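Local coordinates for cytochrome P450 (Novosphingobium aromaticivorans, PDB 3OFT), which belongs to the cytochrome P450 superfamily (CYP101C1) and binds a heme, protoporphyrin IX containing Fe, inside a mainly helical fold, at residues D256-R261 / M366-L371; K123-L128 / R360-G365; M245-L250 / I356-E361. All coordinates share one frame; numbering follows the deposited sequence.

The three contacts lie close together on one side of the chain's centre. Interactions 1 and 2 have centres 12 Å apart, and interaction 3 is 10 Å from each. Helix 348-365 ties them together. It packs on helix 221-252 in interaction 3 and, with its last turns, on helix 107-128 in interaction 2; R360 and E361 lie in both of those ranges. The chain then runs on through 366-371, which meets helix 254-262 in interaction 1. Along the sequence the segments come as 123-128, 245-250, 256-261, 356-361, 360-365 and 366-371. Distant parts of the sequence thus close up around the end of one helix, joining the helical bundle to a small sheet.

Interaction 1 (D256-R261 / M366-L371); sequences DQRLLR and MPEFAL
The closest CA atoms of helical 256-261 and extended 366-371 are those of Q257 and E368, 7.4 Å apart. M366 is the first residue to leave helical geometry after helix 348-365, and the chain then runs extended into a strand. The side-chain amide of Q257 lies flat over one face of the F369 ring. The two planes are only 18° apart, and Q257 CD is 3.6 Å from F369 CE2. F369 has its ring between the backbone N and the carbonyl carbon (chi1 60°), and this crowded position brings one face of it against the Q257 amide. W362 meets this ring edge-to-face. At the exposed side R258 NH1 makes a salt bridge with E368 OE1 at 3.3 Å, where the guanidinium and carboxylate planes stand 77° apart. One turn along, R261 bends at chi3. Its NH1 comes 2.8 Å from M366 O, at an angle too poor for a hydrogen bond, while a weak one goes to L363 O. R261 NH2 lies 3.5 Å from E368 CA. This arrangement packs helix 254-262, the J helix of the P450 fold, against the link from the L helix into the antiparallel sheet that contains strand 386-394.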
loop_
_atom_site.group_PDB
_atom_site.type_symbol
_atom_site.label_atom_id
_atom_site.label_comp_id
_atom_site.label_asym_id
_atom_site.label_seq_id
_atom_site.Cartn_x
_atom_site.Cartn_y
_atom_site.Cartn_z
ATOM N N ASP A 256 -1.145 -24.021 5.606
ATOM C CA ASP A 256 -0.986 -22.810 6.455
ATOM C C ASP A 256 -2.254 -22.439 7.181
ATOM O O ASP A 256 -2.187 -21.930 8.292
ATOM C CB ASP A 256 -0.382 -21.609 5.714
ATOM C CG ASP A 256 1.115 -21.831 5.373
ATOM O OD1 ASP A 256 1.666 -21.085 4.528
ATOM O OD2 ASP A 256 1.734 -22.788 5.928
ATOM N N GLN A 257 -3.437 -22.697 6.598
ATOM C CA GLN A 257 -4.662 -22.483 7.381
ATOM C C GLN A 257 -4.631 -23.370 8.601
ATOM O O GLN A 257 -4.971 -22.944 9.736
ATOM C CB GLN A 257 -5.928 -22.882 6.583
ATOM C CG GLN A 257 -6.311 -21.936 5.481
ATOM C CD GLN A 257 -7.564 -22.406 4.726
ATOM O OE1 GLN A 257 -7.552 -22.456 3.497
ATOM N NE2 GLN A 257 -8.629 -22.730 5.449
ATOM N N ARG A 258 -4.245 -24.634 8.374
ATOM C CA ARG A 258 -4.217 -25.592 9.473
ATOM C C ARG A 258 -3.196 -25.176 10.502
ATOM O O ARG A 258 -3.473 -25.184 11.682
ATOM C CB ARG A 258 -3.877 -27.001 8.973
ATOM C CG ARG A 258 -5.023 -27.688 8.258
ATOM C CD ARG A 258 -4.626 -29.131 7.977
ATOM N NE ARG A 258 -4.036 -29.289 6.648
ATOM C CZ ARG A 258 -4.764 -29.431 5.544
ATOM N NH1 ARG A 258 -6.094 -29.430 5.624
ATOM N NH2 ARG A 258 -4.170 -29.565 4.369
ATOM N N LEU A 259 -2.006 -24.822 10.052
ATOM C CA LEU A 259 -0.973 -24.326 10.992
ATOM C C LEU A 259 -1.435 -23.189 11.896
ATOM O O LEU A 259 -1.245 -23.224 13.130
ATOM C CB LEU A 259 0.284 -23.899 10.194
ATOM C CG LEU A 259 1.431 -23.276 10.992
ATOM C CD1 LEU A 259 1.998 -24.263 12.039
ATOM C CD2 LEU A 259 2.521 -22.804 9.991
ATOM N N LEU A 260 -2.032 -22.149 11.303
ATOM C CA LEU A 260 -2.400 -20.973 12.073
ATOM C C LEU A 260 -3.680 -21.117 12.893
ATOM O O LEU A 260 -3.909 -20.336 13.823
ATOM C CB LEU A 260 -2.423 -19.698 11.198
ATOM C CG LEU A 260 -1.127 -19.434 10.441
ATOM C CD1 LEU A 260 -1.330 -18.280 9.420
ATOM C CD2 LEU A 260 0.009 -19.116 11.401
ATOM N N ARG A 261 -4.522 -22.096 12.556
ATOM C CA ARG A 261 -5.638 -22.454 13.432
ATOM C C ARG A 261 -5.193 -23.297 14.636
ATOM O O ARG A 261 -5.695 -23.101 15.738
ATOM C CB ARG A 261 -6.819 -23.080 12.648
ATOM C CG ARG A 261 -7.554 -21.935 11.887
ATOM C CD ARG A 261 -9.084 -22.066 11.483
ATOM N NE ARG A 261 -9.057 -22.648 10.194
ATOM C CZ ARG A 261 -9.477 -22.206 9.015
ATOM N NH1 ARG A 261 -10.234 -21.114 8.743
ATOM N NH2 ARG A 261 -9.131 -23.013 8.057
ATOM N N MET A 366 -13.906 -18.627 10.387
ATOM C CA MET A 366 -14.269 -19.328 9.149
ATOM C C MET A 366 -13.871 -20.799 9.205
ATOM O O MET A 366 -12.833 -21.159 9.816
ATOM C CB MET A 366 -13.616 -18.661 7.917
ATOM C CG MET A 366 -14.073 -17.211 7.691
ATOM S SD MET A 366 -15.797 -17.085 7.098
ATOM C CE MET A 366 -15.539 -17.822 5.493
ATOM N N PRO A 367 -14.678 -21.665 8.571
ATOM C CA PRO A 367 -14.201 -23.037 8.400
ATOM C C PRO A 367 -13.105 -23.069 7.368
ATOM O O PRO A 367 -12.707 -22.023 6.862
ATOM C CB PRO A 367 -15.427 -23.779 7.850
ATOM C CG PRO A 367 -16.238 -22.750 7.181
ATOM C CD PRO A 367 -16.022 -21.453 8.000
ATOM N N GLU A 368 -12.663 -24.265 7.006
ATOM C CA GLU A 368 -11.637 -24.403 5.988
ATOM C C GLU A 368 -12.199 -23.848 4.689
ATOM O O GLU A 368 -13.396 -24.058 4.383
ATOM C CB GLU A 368 -11.213 -25.862 5.822
ATOM C CG GLU A 368 -10.056 -26.013 4.851
ATOM C CD GLU A 368 -9.381 -27.388 4.884
ATOM O OE1 GLU A 368 -8.407 -27.551 4.125
ATOM O OE2 GLU A 368 -9.811 -28.302 5.650
ATOM N N PHE A 369 -11.377 -23.116 3.948
ATOM C CA PHE A 369 -11.844 -22.500 2.701
ATOM C C PHE A 369 -10.869 -22.769 1.555
ATOM O O PHE A 369 -9.697 -23.116 1.784
ATOM C CB PHE A 369 -12.159 -20.983 2.877
ATOM C CG PHE A 369 -10.974 -20.167 3.308
ATOM C CD1 PHE A 369 -10.174 -19.511 2.367
ATOM C CD2 PHE A 369 -10.621 -20.096 4.649
ATOM C CE1 PHE A 369 -9.051 -18.765 2.756
ATOM C CE2 PHE A 369 -9.454 -19.354 5.056
ATOM C CZ PHE A 369 -8.696 -18.686 4.093
ATOM N N ALA A 370 -11.344 -22.596 0.314
ATOM C CA ALA A 370 -10.551 -22.914 -0.871
ATOM C C ALA A 370 -10.949 -22.027 -2.027
ATOM O O ALA A 370 -11.991 -21.351 -1.980
ATOM C CB ALA A 370 -10.769 -24.412 -1.282
ATOM N N LEU A 371 -10.154 -22.064 -3.100
ATOM C CA LEU A 371 -10.591 -21.377 -4.307
ATOM C C LEU A 371 -11.807 -22.112 -4.918
ATOM O O LEU A 371 -11.934 -23.333 -4.779
ATOM C CB LEU A 371 -9.457 -21.304 -5.318
ATOM C CG LEU A 371 -8.247 -20.443 -4.932
ATOM C CD1 LEU A 371 -7.203 -20.679 -6.004
ATOM C CD2 LEU A 371 -8.566 -18.956 -4.817
#

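Interaction 2 (K123-L128 / R360-G365); sequences KLMESL and REWLGG
This contact belongs to the four-helix bundle at the core of the P450 fold. It pairs the ends of the D helix (107-128) and the L helix (348-365). The two short segments run in the same general direction, cross at -36° and come within 9.7 Å axis to axis. The nearest CA atoms, those of M125 and W362, are 6.5 Å apart.

M125 carries most of the contact. Its CG is anti to the backbone N, which sends the chain across the gap, and bends at chi2 and chi3 turn the terminal methyl onto the backbone of the other helix. M125 CG comes 3.7 Å from W362 CE3, a corner of the six-membered ring; the two side chains cross obliquely. The methyl M125 CE reaches the backbone, 3.5 Å from E361 O and 3.7 Å from G365 CA. G365 has no side chain, so the methionine tip can lie directly against its main chain. L128 CD1 approaches the indole at its edge, 4.5 Å from W362 CZ3. W362 has CG anti to its backbone N (chi1 -167°), which swings the indole toward M125 and L128.

E361 borders the methyl of M125, and its OE1 is hydrogen-bonded to Q118 NE2. E126 OE2 and E361 OE2 are 5.7 Å apart; R122, which forms a salt bridge with E126, may ease their repulsion.

Around the pair, F136 and F140 of helix 136-141 meet the indole edge-to-face. L128 also packs on helix 136-141.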
loop_
_atom_site.group_PDB
_atom_site.type_symbol
_atom_site.label_atom_id
_atom_site.label_comp_id
_atom_site.label_asym_id
_atom_site.label_seq_id
_atom_site.Cartn_x
_atom_site.Cartn_y
_atom_site.Cartn_z
ATOM N N LYS A 123 -17.199 -8.409 12.367
ATOM C CA LYS A 123 -18.535 -8.098 11.861
ATOM C C LYS A 123 -18.598 -8.390 10.352
ATOM O O LYS A 123 -19.585 -8.929 9.865
ATOM C CB LYS A 123 -18.888 -6.626 12.148
ATOM C CG LYS A 123 -20.308 -6.205 11.764
ATOM C CD LYS A 123 -20.530 -4.702 11.953
ATOM C CE LYS A 123 -22.034 -4.341 11.877
ATOM N NZ LYS A 123 -22.301 -2.961 12.393
ATOM N N LEU A 124 -17.550 -8.040 9.613
ATOM C CA LEU A 124 -17.575 -8.219 8.152
ATOM C C LEU A 124 -17.451 -9.694 7.758
ATOM O O LEU A 124 -18.182 -10.186 6.859
ATOM C CB LEU A 124 -16.479 -7.342 7.498
ATOM C CG LEU A 124 -16.413 -7.307 5.959
ATOM C CD1 LEU A 124 -17.699 -6.839 5.333
ATOM C CD2 LEU A 124 -15.245 -6.428 5.536
ATOM N N MET A 125 -16.549 -10.414 8.435
ATOM C CA MET A 125 -16.456 -11.854 8.292
ATOM C C MET A 125 -17.792 -12.555 8.560
ATOM O O MET A 125 -18.236 -13.441 7.778
ATOM C CB MET A 125 -15.342 -12.407 9.191
ATOM C CG MET A 125 -15.113 -13.879 9.102
ATOM S SD MET A 125 -16.238 -14.829 10.171
ATOM C CE MET A 125 -15.696 -14.252 11.806
ATOM N N GLU A 126 -18.421 -12.208 9.669
ATOM C CA GLU A 126 -19.716 -12.848 10.014
ATOM C C GLU A 126 -20.864 -12.606 9.033
ATOM O O GLU A 126 -21.747 -13.436 8.900
ATOM C CB GLU A 126 -20.144 -12.461 11.408
ATOM C CG GLU A 126 -19.320 -13.165 12.489
ATOM C CD GLU A 126 -19.588 -12.571 13.870
ATOM O OE1 GLU A 126 -20.314 -11.550 13.962
ATOM O OE2 GLU A 126 -19.049 -13.116 14.852
ATOM N N SER A 127 -20.853 -11.456 8.371
ATOM C CA SER A 127 -21.807 -11.125 7.324
ATOM C C SER A 127 -21.608 -12.032 6.089
ATOM O O SER A 127 -22.579 -12.309 5.383
ATOM C CB SER A 127 -21.688 -9.640 6.942
ATOM O OG SER A 127 -20.670 -9.419 5.963
ATOM N N LEU A 128 -20.378 -12.503 5.834
ATOM C CA LEU A 128 -20.128 -13.334 4.660
ATOM C C LEU A 128 -20.210 -14.837 4.918
ATOM O O LEU A 128 -20.610 -15.603 4.029
ATOM C CB LEU A 128 -18.757 -13.017 4.023
ATOM C CG LEU A 128 -18.486 -11.567 3.649
ATOM C CD1 LEU A 128 -17.008 -11.494 3.180
ATOM C CD2 LEU A 128 -19.468 -11.099 2.560
ATOM N N ARG A 360 -6.648 -13.326 12.637
ATOM C CA ARG A 360 -7.272 -13.859 13.847
ATOM C C ARG A 360 -8.750 -14.112 13.587
ATOM O O ARG A 360 -9.294 -15.159 13.956
ATOM C CB ARG A 360 -7.157 -12.888 15.025
ATOM C CG ARG A 360 -5.788 -12.808 15.607
ATOM C CD ARG A 360 -5.759 -11.925 16.886
ATOM N NE ARG A 360 -4.349 -11.732 17.207
ATOM C CZ ARG A 360 -3.503 -12.707 17.587
ATOM N NH1 ARG A 360 -3.917 -13.965 17.768
ATOM N NH2 ARG A 360 -2.221 -12.429 17.812
ATOM N N GLU A 361 -9.408 -13.155 12.976
ATOM C CA GLU A 361 -10.848 -13.291 12.794
ATOM C C GLU A 361 -11.252 -14.231 11.697
ATOM O O GLU A 361 -12.233 -14.982 11.882
ATOM C CB GLU A 361 -11.510 -11.930 12.612
ATOM C CG GLU A 361 -11.602 -11.144 13.913
ATOM C CD GLU A 361 -12.370 -11.881 15.033
ATOM O OE1 GLU A 361 -11.920 -11.811 16.197
ATOM O OE2 GLU A 361 -13.412 -12.507 14.751
ATOM N N TRP A 362 -10.525 -14.207 10.573
ATOM C CA TRP A 362 -10.867 -15.036 9.411
ATOM C C TRP A 362 -10.615 -16.501 9.686
ATOM O O TRP A 362 -11.505 -17.360 9.462
ATOM C CB TRP A 362 -10.082 -14.606 8.151
ATOM C CG TRP A 362 -10.588 -15.190 6.837
ATOM C CD1 TRP A 362 -10.032 -16.215 6.118
ATOM C CD2 TRP A 362 -11.729 -14.758 6.093
ATOM N NE1 TRP A 362 -10.773 -16.456 4.971
ATOM C CE2 TRP A 362 -11.816 -15.569 4.938
ATOM C CE3 TRP A 362 -12.704 -13.782 6.311
ATOM C CZ2 TRP A 362 -12.850 -15.437 3.994
ATOM C CZ3 TRP A 362 -13.711 -13.629 5.360
ATOM C CH2 TRP A 362 -13.770 -14.458 4.212
ATOM N N LEU A 363 -9.411 -16.794 10.173
ATOM C CA LEU A 363 -9.068 -18.148 10.589
ATOM C C LEU A 363 -9.884 -18.647 11.767
ATOM O O LEU A 363 -10.286 -19.800 11.773
ATOM C CB LEU A 363 -7.574 -18.245 10.902
ATOM C CG LEU A 363 -6.684 -18.078 9.668
ATOM C CD1 LEU A 363 -5.215 -17.891 10.071
ATOM C CD2 LEU A 363 -6.795 -19.257 8.756
ATOM N N GLY A 364 -10.089 -17.801 12.775
ATOM C CA GLY A 364 -10.843 -18.174 13.957
ATOM C C GLY A 364 -12.325 -18.371 13.671
ATOM O O GLY A 364 -12.952 -19.281 14.225
ATOM N N GLY A 365 -12.890 -17.555 12.794
ATOM C CA GLY A 365 -14.332 -17.588 12.538
ATOM C C GLY A 365 -14.789 -18.416 11.349
ATOM O O GLY A 365 -15.930 -18.888 11.308
#

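Interaction 3 (M245-L250 / I356-E361); sequences MVALHL and IVFLRE
Segments 245-250 and 356-361, of helices 221-252 and 348-365, meet through apolar side chains, with no hydrogen bond between them. The segments point roughly the same way and cross at -38°. Their axes stay 11.3 Å apart at the closest, and the nearest CA pair is V246 and L359 at 8.4 Å, so the gap is bridged by side chains.

The aliphatic contacts centre on one methyl. L359 CD2 is touched by V246 CG1 at 3.6 Å and by L250 CD1 at 3.7 Å. V246 and L250 are about one turn apart on the same helix, and the leucine tip meets both. V246 and L359 cross at about a right angle, whereas the two leucines cross obliquely.

The aromatic contacts involve F358. Its CG is anti to the backbone N (chi1 169°), and the ring extends toward helix 221-252. V246 CG1 lies at the ring edge, in its plane, 3.8 Å from F358 CE2. The side chains of V246 and F358 slide past each other in opposite directions, each reaching toward the other's helix, so the valine methyl comes alongside the ring rather than over its face. This methyl, anti to the backbone N of V246, thus serves both F358 and L359. The tip of the ring, F358 CZ, comes 4.2 Å from A247 CB. F358 also meets the rings of W362 and F140.

Every touching residue is buried, and the side chain of V246 is about 8 Å from the heme. This is the packing of the long central helix of the P450 fold, 221-252, on the L helix, and it belongs to the conserved four-helix bundle beside the heme.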
loop_
_atom_site.group_PDB
_atom_site.type_symbol
_atom_site.label_atom_id
_atom_site.label_comp_id
_atom_site.label_asym_id
_atom_site.label_seq_id
_atom_site.Cartn_x
_atom_site.Cartn_y
_atom_site.Cartn_z
ATOM N N MET A 245 -4.046 -10.571 -0.842
ATOM C CA MET A 245 -2.920 -11.467 -1.080
ATOM C C MET A 245 -2.805 -12.494 0.063
ATOM O O MET A 245 -2.479 -13.675 -0.161
ATOM C CB MET A 245 -1.618 -10.667 -1.145
ATOM C CG MET A 245 -1.392 -9.911 -2.455
ATOM S SD MET A 245 -1.642 -10.894 -3.947
ATOM C CE MET A 245 -0.933 -12.474 -3.594
ATOM N N VAL A 246 -3.045 -12.011 1.283
ATOM C CA VAL A 246 -3.058 -12.895 2.472
ATOM C C VAL A 246 -4.154 -13.962 2.363
ATOM O O VAL A 246 -3.918 -15.167 2.638
ATOM C CB VAL A 246 -3.184 -12.083 3.756
ATOM C CG1 VAL A 246 -3.468 -13.064 4.932
ATOM C CG2 VAL A 246 -1.835 -11.303 3.995
ATOM N N ALA A 247 -5.342 -13.542 1.959
ATOM C CA ALA A 247 -6.440 -14.522 1.766
ATOM C C ALA A 247 -6.147 -15.509 0.636
ATOM O O ALA A 247 -6.482 -16.693 0.761
ATOM C CB ALA A 247 -7.800 -13.822 1.508
ATOM N N LEU A 248 -5.581 -15.004 -0.457
ATOM C CA LEU A 248 -5.208 -15.835 -1.620
ATOM C C LEU A 248 -4.186 -16.899 -1.161
ATOM O O LEU A 248 -4.363 -18.097 -1.434
ATOM C CB LEU A 248 -4.615 -14.985 -2.738
ATOM C CG LEU A 248 -4.016 -15.770 -3.919
ATOM C CD1 LEU A 248 -5.074 -16.764 -4.522
ATOM C CD2 LEU A 248 -3.537 -14.772 -4.976
ATOM N N HIS A 249 -3.158 -16.445 -0.429
ATOM C CA HIS A 249 -2.174 -17.369 0.135
ATOM C C HIS A 249 -2.821 -18.494 0.925
ATOM O O HIS A 249 -2.519 -19.699 0.665
ATOM C CB HIS A 249 -1.126 -16.665 1.017
ATOM C CG HIS A 249 -0.161 -17.633 1.640
ATOM N ND1 HIS A 249 1.032 -17.967 1.045
ATOM C CD2 HIS A 249 -0.244 -18.385 2.765
ATOM C CE1 HIS A 249 1.667 -18.858 1.792
ATOM N NE2 HIS A 249 0.913 -19.131 2.841
ATOM N N LEU A 250 -3.675 -18.139 1.886
ATOM C CA LEU A 250 -4.332 -19.127 2.734
ATOM C C LEU A 250 -5.193 -20.086 1.916
ATOM O O LEU A 250 -5.165 -21.297 2.175
ATOM C CB LEU A 250 -5.163 -18.472 3.844
ATOM C CG LEU A 250 -4.387 -17.643 4.869
ATOM C CD1 LEU A 250 -5.367 -16.816 5.764
ATOM C CD2 LEU A 250 -3.547 -18.590 5.751
ATOM N N ILE A 356 -2.799 -8.854 11.105
ATOM C CA ILE A 356 -2.953 -9.777 12.281
ATOM C C ILE A 356 -4.422 -9.944 12.694
ATOM O O ILE A 356 -4.913 -11.048 12.910
ATOM C CB ILE A 356 -2.107 -9.278 13.483
ATOM C CG1 ILE A 356 -0.614 -9.509 13.178
ATOM C CG2 ILE A 356 -2.581 -9.939 14.811
ATOM C CD1 ILE A 356 0.379 -8.753 14.143
ATOM N N VAL A 357 -5.150 -8.849 12.780
ATOM C CA VAL A 357 -6.543 -8.939 13.191
ATOM C C VAL A 357 -7.409 -9.694 12.152
ATOM O O VAL A 357 -8.340 -10.466 12.500
ATOM C CB VAL A 357 -6.972 -7.488 13.533
ATOM C CG1 VAL A 357 -8.163 -6.942 12.744
ATOM C CG2 VAL A 357 -6.925 -7.276 15.043
ATOM N N PHE A 358 -7.078 -9.472 10.880
ATOM C CA PHE A 358 -7.698 -10.216 9.792
ATOM C C PHE A 358 -7.469 -11.719 9.922
ATOM O O PHE A 358 -8.420 -12.517 9.853
ATOM C CB PHE A 358 -7.216 -9.718 8.413
ATOM C CG PHE A 358 -7.627 -10.635 7.315
ATOM C CD1 PHE A 358 -8.972 -10.742 6.969
ATOM C CD2 PHE A 358 -6.706 -11.466 6.696
ATOM C CE1 PHE A 358 -9.383 -11.636 6.037
ATOM C CE2 PHE A 358 -7.111 -12.376 5.745
ATOM C CZ PHE A 358 -8.453 -12.463 5.408
ATOM N N LEU A 359 -6.218 -12.108 10.151
ATOM C CA LEU A 359 -5.884 -13.511 10.322
ATOM C C LEU A 359 -6.616 -14.068 11.538
ATOM O O LEU A 359 -7.156 -15.158 11.484
ATOM C CB LEU A 359 -4.369 -13.699 10.482
ATOM C CG LEU A 359 -3.541 -13.410 9.214
ATOM C CD1 LEU A 359 -2.042 -13.280 9.486
ATOM C CD2 LEU A 359 -3.802 -14.513 8.192
ATOM N N ARG A 360 -6.648 -13.326 12.637
ATOM C CA ARG A 360 -7.272 -13.859 13.847
ATOM C C ARG A 360 -8.750 -14.112 13.587
ATOM O O ARG A 360 -9.294 -15.159 13.956
ATOM C CB ARG A 360 -7.157 -12.888 15.025
ATOM C CG ARG A 360 -5.788 -12.808 15.607
ATOM C CD ARG A 360 -5.759 -11.925 16.886
ATOM N NE ARG A 360 -4.349 -11.732 17.207
ATOM C CZ ARG A 360 -3.503 -12.707 17.587
ATOM N NH1 ARG A 360 -3.917 -13.965 17.768
ATOM N NH2 ARG A 360 -2.221 -12.429 17.812
ATOM N N GLU A 361 -9.408 -13.155 12.976
ATOM C CA GLU A 361 -10.848 -13.291 12.794
ATOM C C GLU A 361 -11.252 -14.231 11.697
ATOM O O GLU A 361 -12.233 -14.982 11.882
ATOM C CB GLU A 361 -11.510 -11.930 12.612
ATOM C CG GLU A 361 -11.602 -11.144 13.913
ATOM C CD GLU A 361 -12.370 -11.881 15.033
ATOM O OE1 GLU A 361 -11.920 -11.811 16.197
ATOM O OE2 GLU A 361 -13.412 -12.507 14.751
#